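Local atomic coordinates of endonuclease NucS (Thermococcus kodakarensis KOD1, PDB entry 5GKE), a protein that binds double-stranded DNA and acts as a mismatch restriction endonuclease, holding a magnesium ion beside the DNA backbone in its nuclease domain. Residues Val176-Lys181 and Ile211-Ser216; Pro215-Gly220 and Leu230-Leu235; His188-Leu193 and Arg223-Glu228. The protein carries 1 engineered substitution. All blocks are in the same frame, centred on the assembly; numbering follows the deposited sequence.

Interaction 1: residues Val176-Lys181 and Ile211-Ser216; sequences VVLELK and ILVAPS. With MG (magnesium ion), chain E; nucleotides of chain C.
The carboxylate of Glu179 is the flat group here: both its oxygens bind one magnesium ion, Glu179 OE1 at 2.4 Å. In the stem below it, Glu179 CG touches Leu212 CD1 at 4.0 Å. CG lies anti to the backbone N and the chain bends at chi2 (63°), which carries the carboxylate away from strand 208-214. The same magnesium takes OP1 of DC6 of chain C at 2.4 Å. Lys181 NZ is hydrogen-bonded to that OP1 and salt-bridged to Glu179 OE1 at 3.1 Å, weak as a hydrogen bond.

Glu179 stands on one of two parallel neighbouring strands, joined by four backbone hydrogen bonds that alternate in direction; Gln192 of helix 187-204 completes the protein part of the magnesium site. Ile211 N and Val213 N give to Val177 O and Glu179 O, and Glu179 N and Lys181 N give to Ile211 O and Val213 O. The bond from Val213 N to Glu179 O measures 2.7 Å, with 164° at the hydrogen.

On the face opposite Glu179 and Leu212, aliphatic side chains of the two strands pair up. Leu178 lies beside Ile211, CD2 to CB at 3.7 Å, and Leu180 pairs with Val213 in the same fashion, pointing the same way. Helix 132-141 covers both leucines.

Glu179-Leu180-Lys181 matches the E-x-K part of the PD-(D/E)XK nuclease motif. The alternation of a strand thus puts Glu179 and Lys181 at one phosphate and Leu180 in the core, an arrangement consistent with magnesium and the lysine jointly polarising the phosphate.

Interaction 2: residues Pro215-Gly220 and Leu230-Leu235; sequences PSLTSG and LEFRKL. With nucleotides of chain D.
Leu217 and Phe232 meet where the beta-alpha-beta unit of strand 208-214, helix 219-227 and strand 231-234 closes on itself. The two side chains slide past each other in opposite directions, Leu217 CD2 coming within 3.3 Å of Phe232 CE1 at an oblique approach. Leu217 CG and CD1 also lie against the CD1 side of the ring. At the far end of the ring Phe232 CZ touches Ser216 CA at 3.9 Å, and the carbonyl carbon of Pro215 stands at the ring edge, near its plane. Phe232 CB points toward the loop, and CG sits anti to the backbone N (chi1 170°). An alanine here would probably take the ring from beside Leu217 CD2 and Ser216 CA and open a gap between the loop and the outer strand.

Beside the ring, the aliphatic chain of Lys234 bends at chi3 and runs past the Pro215 carbonyl, CE to O at 3.3 Å. Leu235 O lies 3.1 Å from Pro215 N, which has no hydrogen to give, and the pair is a plain contact.

Further out, Leu225 of the helix packs on both Leu217 and Phe232, and Leu212 of the neighbouring strand 208-214 packs on Leu217. Ser216 OG is hydrogen-bonded to Arg184 NE. The loop ends in the N-cap Thr218, whose OG1 caps Ala221 N and makes a weak bond to OP2 of DC4 of chain D. The helix start thus faces the DNA backbone, and Ser219 N donates to OP1 of DA3 of chain D at 3.1 Å, with 151° at the hydrogen.

Interaction 3: residues His188-Leu193 and Arg223-Glu228; sequences HAVRQL and RLLEKE. With nucleotides of chain C; nucleotides of chain D.
Val190 packs on Leu224 and Leu225 where the two crossover helices 187-204 and 219-227 of the PD-(D/E)XK-type nuclease domain lie side by side. The axes of 188-193 and 223-227 come within 9.7 Å and run nearly parallel, 24° apart.

The apolar contact has Val190 CG1 as its centre. This methyl is anti to the backbone N (chi1 -173°) and meets Leu224 CG at 3.7 Å, the two side chains sliding past each other in opposite directions. On its other flank it touches Leu225 CD1 at 3.9 Å. That same leucine methyl reaches Leu193 CD2 at 4.2 Å. Val190, Leu193 and Leu225 all rest on Leu212 of strand 208-214, and the helix pair is thereby seated on the sheet face that also carries Glu179.

A salt bridge joins the last residue of helix 219-227 to the one after it: Lys227 NZ meets Glu228 OE1 at 2.9 Å, on its anti lone pair.

The second subunit adds polar contacts: Arg223 NE is hydrogen-bonded to Thr161 OG1 of that subunit, and Arg191 NE weakly to its Ser195 OG; Arg191 also packs on its Tyr196.

Towards the nucleic acid, Gln192 belongs to the magnesium site. Arg191, whose CG only grazes Leu224, extends from CG to NE and sets its guanidinium against the phosphate of DG5 of chain D. OP2 lies in the guanidinium plane, at its edge, gripped by NH1 at 3.1 Å and by NH2 at 3.0 Å; NH2 adds a weak bond to OP1.

In the fold
All three contacts lie in the C-terminal nuclease domain. Interactions 1 and 2 have centres about 7 Å apart and share Pro215 and Ser216; they use neighbouring strands of one mixed sheet, 175-180, 208-214 and 231-234 in that order across it. Interaction 3, centred about 10 Å from interaction 1 and 9 Å from interaction 2, joins the helices that follow the first two of these strands. Along the chain the segments of interaction 3 alternate with those of the other two. Two successive beta-alpha-beta units are thus packed together, with the magnesium site at a phosphate of chain C and the loop and helix groups at phosphates of chain D.

Interaction 1: residues Val176-Lys181 and Ile211-Ser216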
loop_
_atom_site.group_PDB
_atom_site.type_symbol
_atom_site.label_atom_id
_atom_site.label_comp_id
_atom_site.label_asym_id
_atom_site.label_seq_id
_atom_site.Cartn_x
_atom_site.Cartn_y
_atom_site.Cartn_z
ATOM N N VAL A 176 27.977 -11.409 -11.348
ATOM C CA VAL A 176 26.569 -11.812 -11.332
ATOM C C VAL A 176 25.707 -10.816 -10.551
ATOM O O VAL A 176 25.996 -10.504 -9.393
ATOM C CB VAL A 176 26.389 -13.223 -10.734
ATOM C CG1 VAL A 176 24.917 -13.587 -10.658
ATOM C CG2 VAL A 176 27.152 -14.252 -11.560
ATOM N N VAL A 177 24.681 -10.287 -11.216
ATOM C CA VAL A 177 23.574 -9.605 -10.546
ATOM C C VAL A 177 22.476 -10.591 -10.257
ATOM O O VAL A 177 22.057 -11.318 -11.160
ATOM C CB VAL A 177 22.932 -8.508 -11.393
ATOM C CG1 VAL A 177 22.210 -7.526 -10.491
ATOM C CG2 VAL A 177 23.946 -7.820 -12.229
ATOM N N LEU A 178 22.007 -10.620 -9.015
ATOM C CA LEU A 178 20.761 -11.313 -8.698
ATOM C C LEU A 178 19.677 -10.276 -8.446
ATOM O O LEU A 178 19.914 -9.282 -7.744
ATOM C CB LEU A 178 20.898 -12.204 -7.474
ATOM C CG LEU A 178 21.910 -13.340 -7.407
ATOM C CD1 LEU A 178 21.631 -14.136 -6.132
ATOM C CD2 LEU A 178 21.853 -14.232 -8.644
ATOM N N GLU A 179 18.510 -10.485 -9.055
ATOM C CA GLU A 179 17.299 -9.774 -8.659
ATOM C C GLU A 179 16.329 -10.777 -8.026
ATOM O O GLU A 179 15.990 -11.790 -8.635
ATOM C CB GLU A 179 16.655 -9.064 -9.849
ATOM C CG GLU A 179 15.308 -8.395 -9.527
ATOM C CD GLU A 179 15.402 -7.267 -8.500
ATOM O OE1 GLU A 179 14.339 -6.803 -8.030
ATOM O OE2 GLU A 179 16.526 -6.823 -8.170
ATOM N N LEU A 180 15.923 -10.509 -6.789
ATOM C CA LEU A 180 15.064 -11.426 -6.043
ATOM C C LEU A 180 13.635 -10.926 -6.017
ATOM O O LEU A 180 13.397 -9.711 -5.963
ATOM C CB LEU A 180 15.554 -11.602 -4.605
ATOM C CG LEU A 180 17.055 -11.718 -4.365
ATOM C CD1 LEU A 180 17.370 -11.857 -2.859
ATOM C CD2 LEU A 180 17.626 -12.881 -5.163
ATOM N N LYS A 181 12.695 -11.867 -6.068
ATOM C CA LYS A 181 11.282 -11.598 -5.797
ATOM C C LYS A 181 10.693 -12.718 -4.971
ATOM O O LYS A 181 10.808 -13.893 -5.347
ATOM C CB LYS A 181 10.474 -11.439 -7.084
ATOM C CG LYS A 181 10.856 -10.229 -7.903
ATOM C CD LYS A 181 10.642 -8.932 -7.142
ATOM C CE LYS A 181 11.289 -7.775 -7.889
ATOM N NZ LYS A 181 11.425 -6.542 -7.077
ATOM N N ILE A 211 20.558 -12.580 -13.204
ATOM C CA ILE A 211 19.729 -13.722 -12.856
ATOM C C ILE A 211 18.523 -13.266 -12.060
ATOM O O ILE A 211 18.660 -12.618 -11.022
ATOM C CB ILE A 211 20.486 -14.773 -12.034
ATOM C CG1 ILE A 211 21.770 -15.204 -12.735
ATOM C CG2 ILE A 211 19.589 -15.976 -11.771
ATOM C CD1 ILE A 211 22.423 -16.408 -12.082
ATOM N N LEU A 212 17.341 -13.595 -12.563
ATOM C CA LEU A 212 16.119 -13.336 -11.831
ATOM C C LEU A 212 15.845 -14.536 -10.944
ATOM O O LEU A 212 15.860 -15.677 -11.393
ATOM C CB LEU A 212 14.943 -13.074 -12.773
ATOM C CG LEU A 212 13.586 -12.795 -12.115
ATOM C CD1 LEU A 212 13.677 -11.732 -11.046
ATOM C CD2 LEU A 212 12.629 -12.351 -13.167
ATOM N N VAL A 213 15.634 -14.277 -9.669
ATOM C CA VAL A 213 15.453 -15.356 -8.725
ATOM C C VAL A 213 14.092 -15.155 -8.065
ATOM O O VAL A 213 13.883 -14.205 -7.312
ATOM C CB VAL A 213 16.610 -15.382 -7.684
ATOM C CG1 VAL A 213 16.443 -16.517 -6.698
ATOM C CG2 VAL A 213 17.947 -15.490 -8.392
ATOM N N ALA A 214 13.159 -16.041 -8.371
ATOM C CA ALA A 214 11.806 -15.924 -7.860
ATOM C C ALA A 214 11.152 -17.302 -7.877
ATOM O O ALA A 214 11.735 -18.253 -8.381
ATOM C CB ALA A 214 11.019 -14.927 -8.704
ATOM N N PRO A 215 9.952 -17.427 -7.306
ATOM C CA PRO A 215 9.274 -18.727 -7.430
ATOM C C PRO A 215 8.705 -19.011 -8.832
ATOM O O PRO A 215 8.456 -20.169 -9.146
ATOM C CB PRO A 215 8.156 -18.643 -6.380
ATOM C CG PRO A 215 8.057 -17.206 -5.991
ATOM C CD PRO A 215 9.394 -16.604 -6.218
ATOM N N SER A 216 8.526 -17.977 -9.652
ATOM C CA SER A 216 7.951 -18.107 -10.995
ATOM C C SER A 216 7.922 -16.741 -11.687
ATOM O O SER A 216 8.227 -15.726 -11.062
ATOM C CB SER A 216 6.531 -18.683 -10.939
ATOM O OG SER A 216 5.663 -17.802 -10.245
HETATM MG MG MG E . 15.364 -5.529 -6.305
ATOM P P DC C 6 12.526 -4.201 -5.000
ATOM O OP1 DC C 6 13.095 -5.484 -5.469
ATOM O OP2 DC C 6 11.517 -3.516 -5.833
ATOM O "O5'" DC C 6 11.902 -4.487 -3.562
ATOM C "C5'" DC C 6 12.736 -5.036 -2.552
ATOM C "C4'" DC C 6 12.008 -5.127 -1.231
ATOM O "O4'" DC C 6 11.474 -3.830 -0.874
ATOM C "C3'" DC C 6 10.821 -6.077 -1.206
ATOM O "O3'" DC C 6 10.704 -6.616 0.098
ATOM C "C2'" DC C 6 9.658 -5.151 -1.540
ATOM C "C1'" DC C 6 10.066 -3.902 -0.776
ATOM N N1 DC C 6 9.502 -2.621 -1.308
ATOM C C2 DC C 6 8.739 -1.804 -0.471
ATOM O O2 DC C 6 8.510 -2.176 0.685
ATOM N N3 DC C 6 8.257 -0.633 -0.952
ATOM C C4 DC C 6 8.529 -0.266 -2.214
ATOM N N4 DC C 6 8.032 0.899 -2.650
ATOM C C5 DC C 6 9.314 -1.082 -3.081
ATOM C C6 DC C 6 9.781 -2.236 -2.590
#

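Interaction 2: residues Pro215-Gly220 and Leu230-Leu235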
loop_
_atom_site.group_PDB
_atom_site.type_symbol
_atom_site.label_atom_id
_atom_site.label_comp_id
_atom_site.label_asym_id
_atom_site.label_seq_id
_atom_site.Cartn_x
_atom_site.Cartn_y
_atom_site.Cartn_z
ATOM N N PRO A 215 9.952 -17.427 -7.306
ATOM C CA PRO A 215 9.274 -18.727 -7.430
ATOM C C PRO A 215 8.705 -19.011 -8.832
ATOM O O PRO A 215 8.456 -20.169 -9.146
ATOM C CB PRO A 215 8.156 -18.643 -6.380
ATOM C CG PRO A 215 8.057 -17.206 -5.991
ATOM C CD PRO A 215 9.394 -16.604 -6.218
ATOM N N SER A 216 8.526 -17.977 -9.652
ATOM C CA SER A 216 7.951 -18.107 -10.995
ATOM C C SER A 216 7.922 -16.741 -11.687
ATOM O O SER A 216 8.227 -15.726 -11.062
ATOM C CB SER A 216 6.531 -18.683 -10.939
ATOM O OG SER A 216 5.663 -17.802 -10.245
ATOM N N LEU A 217 7.530 -16.732 -12.963
ATOM C CA LEU A 217 7.442 -15.518 -13.789
ATOM C C LEU A 217 6.097 -15.335 -14.469
ATOM O O LEU A 217 5.436 -16.314 -14.811
ATOM C CB LEU A 217 8.483 -15.551 -14.900
ATOM C CG LEU A 217 9.868 -16.001 -14.516
ATOM C CD1 LEU A 217 10.746 -15.996 -15.746
ATOM C CD2 LEU A 217 10.331 -15.002 -13.498
ATOM N N THR A 218 5.714 -14.089 -14.719
ATOM C CA THR A 218 4.589 -13.840 -15.607
ATOM C C THR A 218 5.017 -14.067 -17.045
ATOM O O THR A 218 6.216 -14.108 -17.346
ATOM C CB THR A 218 4.039 -12.429 -15.469
ATOM O OG1 THR A 218 5.037 -11.480 -15.879
ATOM C CG2 THR A 218 3.640 -12.170 -14.034
ATOM N N SER A 219 4.037 -14.235 -17.926
ATOM C CA SER A 219 4.306 -14.393 -19.347
ATOM C C SER A 219 5.269 -13.327 -19.884
ATOM O O SER A 219 6.272 -13.639 -20.537
ATOM C CB SER A 219 2.995 -14.341 -20.126
ATOM O OG SER A 219 2.229 -13.217 -19.716
ATOM N N GLY A 220 4.967 -12.070 -19.591
ATOM C CA GLY A 220 5.731 -10.973 -20.146
ATOM C C GLY A 220 7.131 -10.914 -19.580
ATOM O O GLY A 220 8.090 -10.603 -20.290
ATOM N N LEU A 230 18.755 -12.962 -20.343
ATOM C CA LEU A 230 18.896 -12.949 -18.892
ATOM C C LEU A 230 18.409 -14.289 -18.358
ATOM O O LEU A 230 17.666 -14.987 -19.040
ATOM C CB LEU A 230 18.125 -11.778 -18.280
ATOM C CG LEU A 230 18.742 -10.401 -18.537
ATOM C CD1 LEU A 230 17.879 -9.295 -17.989
ATOM C CD2 LEU A 230 20.100 -10.330 -17.904
ATOM N N GLU A 231 18.877 -14.686 -17.178
ATOM C CA GLU A 231 18.564 -16.021 -16.681
ATOM C C GLU A 231 17.514 -16.030 -15.572
ATOM O O GLU A 231 17.115 -14.986 -15.070
ATOM C CB GLU A 231 19.837 -16.689 -16.183
ATOM C CG GLU A 231 20.919 -16.808 -17.232
ATOM C CD GLU A 231 22.270 -17.145 -16.626
ATOM O OE1 GLU A 231 23.215 -16.343 -16.809
ATOM O OE2 GLU A 231 22.380 -18.207 -15.966
ATOM N N PHE A 232 17.119 -17.233 -15.170
ATOM C CA PHE A 232 16.117 -17.436 -14.140
ATOM C C PHE A 232 16.470 -18.646 -13.290
ATOM O O PHE A 232 16.845 -19.689 -13.811
ATOM C CB PHE A 232 14.727 -17.618 -14.760
ATOM C CG PHE A 232 13.662 -18.063 -13.776
ATOM C CD1 PHE A 232 12.926 -17.133 -13.060
ATOM C CD2 PHE A 232 13.387 -19.413 -13.584
ATOM C CE1 PHE A 232 11.948 -17.542 -12.159
ATOM C CE2 PHE A 232 12.413 -19.826 -12.687
ATOM C CZ PHE A 232 11.694 -18.890 -11.975
ATOM N N ARG A 233 16.351 -18.491 -11.980
ATOM C CA ARG A 233 16.469 -19.607 -11.051
ATOM C C ARG A 233 15.243 -19.603 -10.142
ATOM O O ARG A 233 14.951 -18.597 -9.499
ATOM C CB ARG A 233 17.754 -19.520 -10.220
ATOM C CG ARG A 233 18.129 -20.850 -9.513
ATOM C CD ARG A 233 18.853 -21.788 -10.490
ATOM N NE ARG A 233 19.513 -21.027 -11.557
ATOM C CZ ARG A 233 20.159 -21.560 -12.594
ATOM N NH1 ARG A 233 20.238 -22.884 -12.729
ATOM N NH2 ARG A 233 20.717 -20.758 -13.505
ATOM N N LYS A 234 14.517 -20.715 -10.122
ATOM C CA LYS A 234 13.353 -20.859 -9.258
ATOM C C LYS A 234 13.782 -20.959 -7.803
ATOM O O LYS A 234 14.589 -21.811 -7.444
ATOM C CB LYS A 234 12.540 -22.094 -9.651
ATOM C CG LYS A 234 11.367 -22.430 -8.720
ATOM C CD LYS A 234 10.302 -23.289 -9.436
ATOM C CE LYS A 234 9.854 -22.631 -10.755
ATOM N NZ LYS A 234 8.806 -23.375 -11.510
ATOM N N LEU A 235 13.275 -20.056 -6.972
ATOM C CA LEU A 235 13.505 -20.134 -5.536
ATOM C C LEU A 235 12.303 -19.583 -4.759
ATOM O O LEU A 235 11.808 -18.501 -5.064
ATOM C CB LEU A 235 14.774 -19.370 -5.169
ATOM C CG LEU A 235 15.322 -19.617 -3.771
ATOM C CD1 LEU A 235 15.859 -21.024 -3.678
ATOM C CD2 LEU A 235 16.399 -18.601 -3.448
ATOM P P DA D 3 0.512 -14.323 -15.325
ATOM O OP1 DA D 3 1.536 -14.942 -16.192
ATOM O OP2 DA D 3 0.784 -14.086 -13.888
ATOM O "O5'" DA D 3 0.124 -12.945 -16.002
ATOM C "C5'" DA D 3 0.074 -12.858 -17.394
ATOM C "C4'" DA D 3 -0.191 -11.432 -17.824
ATOM O "O4'" DA D 3 -1.368 -10.934 -17.137
ATOM C "C3'" DA D 3 0.930 -10.438 -17.507
ATOM O "O3'" DA D 3 1.045 -9.521 -18.585
ATOM C "C2'" DA D 3 0.419 -9.751 -16.233
ATOM C "C1'" DA D 3 -1.066 -9.686 -16.548
ATOM N N9 DA D 3 -1.946 -9.501 -15.393
ATOM C C8 DA D 3 -2.032 -10.287 -14.274
ATOM N N7 DA D 3 -2.948 -9.889 -13.416
ATOM C C5 DA D 3 -3.503 -8.772 -14.020
ATOM C C6 DA D 3 -4.534 -7.891 -13.626
ATOM N N6 DA D 3 -5.200 -8.003 -12.474
ATOM N N1 DA D 3 -4.847 -6.877 -14.463
ATOM C C2 DA D 3 -4.173 -6.763 -15.620
ATOM N N3 DA D 3 -3.194 -7.533 -16.099
ATOM C C4 DA D 3 -2.903 -8.526 -15.241
ATOM P P DC D 4 2.461 -8.869 -18.959
ATOM O OP1 DC D 4 2.545 -8.766 -20.440
ATOM O OP2 DC D 4 3.481 -9.636 -18.204
ATOM O "O5'" DC D 4 2.356 -7.391 -18.363
ATOM C "C5'" DC D 4 1.506 -6.457 -18.982
ATOM C "C4'" DC D 4 1.076 -5.361 -18.018
ATOM O "O4'" DC D 4 0.226 -5.897 -16.989
ATOM C "C3'" DC D 4 2.197 -4.642 -17.265
ATOM O "O3'" DC D 4 2.543 -3.450 -17.966
ATOM C "C2'" DC D 4 1.575 -4.331 -15.877
ATOM C "C1'" DC D 4 0.158 -4.924 -15.983
ATOM N N1 DC D 4 -0.350 -5.565 -14.733
ATOM C C2 DC D 4 -1.485 -5.039 -14.104
ATOM O O2 DC D 4 -2.034 -4.041 -14.598
ATOM N N3 DC D 4 -1.954 -5.640 -12.968
ATOM C C4 DC D 4 -1.321 -6.714 -12.474
ATOM N N4 DC D 4 -1.810 -7.281 -11.361
ATOM C C5 DC D 4 -0.163 -7.264 -13.111
ATOM C C6 DC D 4 0.281 -6.663 -14.228
#

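Interaction 3: residues His188-Leu193 and Arg223-Glu228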
loop_
_atom_site.group_PDB
_atom_site.type_symbol
_atom_site.label_atom_id
_atom_site.label_comp_id
_atom_site.label_asym_id
_atom_site.label_seq_id
_atom_site.Cartn_x
_atom_site.Cartn_y
_atom_site.Cartn_z
ATOM N N HIS A 188 8.240 -5.448 -14.180
ATOM C CA HIS A 188 8.945 -4.513 -13.314
ATOM C C HIS A 188 10.290 -5.102 -12.854
ATOM O O HIS A 188 11.317 -4.431 -12.918
ATOM C CB HIS A 188 8.031 -4.176 -12.128
ATOM C CG HIS A 188 8.672 -3.364 -11.043
ATOM N ND1 HIS A 188 9.000 -3.896 -9.817
ATOM C CD2 HIS A 188 8.996 -2.046 -10.986
ATOM C CE1 HIS A 188 9.526 -2.947 -9.053
ATOM N NE2 HIS A 188 9.535 -1.821 -9.739
ATOM N N ALA A 189 10.284 -6.372 -12.444
ATOM C CA ALA A 189 11.483 -7.013 -11.910
ATOM C C ALA A 189 12.558 -7.147 -12.976
ATOM O O ALA A 189 13.738 -6.908 -12.707
ATOM C CB ALA A 189 11.159 -8.385 -11.325
ATOM N N VAL A 190 12.145 -7.529 -14.181
ATOM C CA VAL A 190 13.091 -7.771 -15.264
ATOM C C VAL A 190 13.714 -6.458 -15.734
ATOM O O VAL A 190 14.884 -6.421 -16.112
ATOM C CB VAL A 190 12.417 -8.515 -16.429
ATOM C CG1 VAL A 190 13.438 -8.913 -17.447
ATOM C CG2 VAL A 190 11.734 -9.792 -15.899
ATOM N N ARG A 191 12.934 -5.384 -15.660
ATOM C CA ARG A 191 13.397 -4.044 -15.975
ATOM C C ARG A 191 14.453 -3.593 -14.984
ATOM O O ARG A 191 15.419 -2.944 -15.363
ATOM C CB ARG A 191 12.236 -3.034 -15.967
ATOM C CG ARG A 191 11.192 -3.243 -17.035
ATOM C CD ARG A 191 10.339 -1.992 -17.232
ATOM N NE ARG A 191 9.196 -2.304 -18.078
ATOM C CZ ARG A 191 7.952 -2.493 -17.645
ATOM N NH1 ARG A 191 7.651 -2.366 -16.356
ATOM N NH2 ARG A 191 6.999 -2.794 -18.516
ATOM N N GLN A 192 14.230 -3.901 -13.709
ATOM C CA GLN A 192 15.234 -3.683 -12.678
ATOM C C GLN A 192 16.533 -4.423 -13.038
ATOM O O GLN A 192 17.590 -3.817 -13.172
ATOM C CB GLN A 192 14.716 -4.168 -11.323
ATOM C CG GLN A 192 14.266 -3.079 -10.361
ATOM C CD GLN A 192 13.694 -3.667 -9.065
ATOM O OE1 GLN A 192 14.402 -3.852 -8.053
ATOM N NE2 GLN A 192 12.416 -3.976 -9.100
ATOM N N LEU A 193 16.420 -5.737 -13.209
ATOM C CA LEU A 193 17.540 -6.594 -13.548
ATOM C C LEU A 193 18.300 -6.124 -14.798
ATOM O O LEU A 193 19.511 -6.009 -14.774
ATOM C CB LEU A 193 17.051 -8.031 -13.753
ATOM C CG LEU A 193 18.163 -9.044 -14.062
ATOM C CD1 LEU A 193 19.231 -8.992 -12.973
ATOM C CD2 LEU A 193 17.623 -10.473 -14.215
ATOM N N ARG A 223 9.109 -13.537 -21.300
ATOM C CA ARG A 223 9.290 -13.007 -22.643
ATOM C C ARG A 223 10.445 -12.004 -22.667
ATOM O O ARG A 223 11.381 -12.147 -23.448
ATOM C CB ARG A 223 7.983 -12.367 -23.135
ATOM C CG ARG A 223 8.064 -11.664 -24.482
ATOM C CD ARG A 223 6.682 -11.512 -25.124
ATOM N NE ARG A 223 5.780 -10.640 -24.371
ATOM C CZ ARG A 223 4.619 -11.032 -23.846
ATOM N NH1 ARG A 223 4.213 -12.287 -23.992
ATOM N NH2 ARG A 223 3.858 -10.168 -23.176
ATOM N N LEU A 224 10.398 -11.015 -21.784
ATOM C CA LEU A 224 11.441 -9.991 -21.720
ATOM C C LEU A 224 12.782 -10.520 -21.222
ATOM O O LEU A 224 13.841 -10.071 -21.652
ATOM C CB LEU A 224 10.986 -8.855 -20.826
ATOM C CG LEU A 224 11.961 -7.700 -20.654
ATOM C CD1 LEU A 224 12.434 -7.174 -22.010
ATOM C CD2 LEU A 224 11.268 -6.614 -19.869
ATOM N N LEU A 225 12.725 -11.465 -20.296
ATOM C CA LEU A 225 13.925 -12.063 -19.754
ATOM C C LEU A 225 14.713 -12.702 -20.876
ATOM O O LEU A 225 15.875 -12.378 -21.099
ATOM C CB LEU A 225 13.571 -13.111 -18.698
ATOM C CG LEU A 225 14.726 -13.549 -17.811
ATOM C CD1 LEU A 225 15.047 -12.452 -16.816
ATOM C CD2 LEU A 225 14.405 -14.854 -17.097
ATOM N N GLU A 226 14.049 -13.608 -21.584
ATOM C CA GLU A 226 14.668 -14.379 -22.645
ATOM C C GLU A 226 15.188 -13.500 -23.764
ATOM O O GLU A 226 16.309 -13.677 -24.229
ATOM C CB GLU A 226 13.674 -15.390 -23.192
ATOM C CG GLU A 226 13.364 -16.492 -22.209
ATOM C CD GLU A 226 12.237 -17.391 -22.677
ATOM O OE1 GLU A 226 11.506 -16.990 -23.612
ATOM O OE2 GLU A 226 12.086 -18.497 -22.109
ATOM N N LYS A 227 14.374 -12.540 -24.182
ATOM C CA LYS A 227 14.775 -11.617 -25.225
ATOM C C LYS A 227 16.103 -10.965 -24.875
ATOM O O LYS A 227 16.958 -10.800 -25.718
ATOM C CB LYS A 227 13.690 -10.553 -25.447
ATOM C CG LYS A 227 14.167 -9.271 -26.158
ATOM C CD LYS A 227 12.995 -8.321 -26.453
ATOM C CE LYS A 227 13.467 -6.934 -26.906
ATOM N NZ LYS A 227 14.145 -6.136 -25.825
ATOM N N GLU A 228 16.293 -10.619 -23.616
ATOM C CA GLU A 228 17.466 -9.841 -23.252
ATOM C C GLU A 228 18.653 -10.706 -22.873
ATOM O O GLU A 228 19.683 -10.196 -22.452
ATOM C CB GLU A 228 17.122 -8.890 -22.117
ATOM C CG GLU A 228 16.442 -7.643 -22.617
ATOM C CD GLU A 228 17.317 -6.884 -23.576
ATOM O OE1 GLU A 228 16.768 -6.282 -24.525
ATOM O OE2 GLU A 228 18.555 -6.876 -23.369
ATOM P P DC C 6 12.526 -4.201 -5.000
ATOM O OP1 DC C 6 13.095 -5.484 -5.469
ATOM O OP2 DC C 6 11.517 -3.516 -5.833
ATOM O "O5'" DC C 6 11.902 -4.487 -3.562
ATOM C "C5'" DC C 6 12.736 -5.036 -2.552
ATOM C "C4'" DC C 6 12.008 -5.127 -1.231
ATOM O "O4'" DC C 6 11.474 -3.830 -0.874
ATOM C "C3'" DC C 6 10.821 -6.077 -1.206
ATOM O "O3'" DC C 6 10.704 -6.616 0.098
ATOM C "C2'" DC C 6 9.658 -5.151 -1.540
ATOM C "C1'" DC C 6 10.066 -3.902 -0.776
ATOM N N1 DC C 6 9.502 -2.621 -1.308
ATOM C C2 DC C 6 8.739 -1.804 -0.471
ATOM O O2 DC C 6 8.510 -2.176 0.685
ATOM N N3 DC C 6 8.257 -0.633 -0.952
ATOM C C4 DC C 6 8.529 -0.266 -2.214
ATOM N N4 DC C 6 8.032 0.899 -2.650
ATOM C C5 DC C 6 9.314 -1.082 -3.081
ATOM C C6 DC C 6 9.781 -2.236 -2.590
ATOM P P DG D 5 3.746 -2.505 -17.458
ATOM O OP1 DG D 5 4.211 -1.708 -18.621
ATOM O OP2 DG D 5 4.708 -3.334 -16.710
ATOM O "O5'" DG D 5 3.040 -1.500 -16.442
ATOM C "C5'" DG D 5 2.009 -0.639 -16.903
ATOM C "C4'" DG D 5 1.303 0.027 -15.736
ATOM O "O4'" DG D 5 0.678 -0.990 -14.895
ATOM C "C3'" DG D 5 2.213 0.841 -14.800
ATOM O "O3'" DG D 5 1.541 2.018 -14.415
ATOM C "C2'" DG D 5 2.388 -0.099 -13.614
ATOM C "C1'" DG D 5 1.003 -0.709 -13.559
ATOM N N9 DG D 5 0.916 -1.924 -12.750
ATOM C C8 DG D 5 1.832 -2.942 -12.660
ATOM N N7 DG D 5 1.475 -3.887 -11.827
ATOM C C5 DG D 5 0.253 -3.451 -11.325
ATOM C C6 DG D 5 -0.618 -4.049 -10.379
ATOM O O6 DG D 5 -0.477 -5.117 -9.782
ATOM N N1 DG D 5 -1.753 -3.270 -10.154
ATOM C C2 DG D 5 -2.010 -2.068 -10.773
ATOM N N2 DG D 5 -3.153 -1.449 -10.436
ATOM N N3 DG D 5 -1.202 -1.507 -11.658
ATOM C C4 DG D 5 -0.100 -2.249 -11.885
#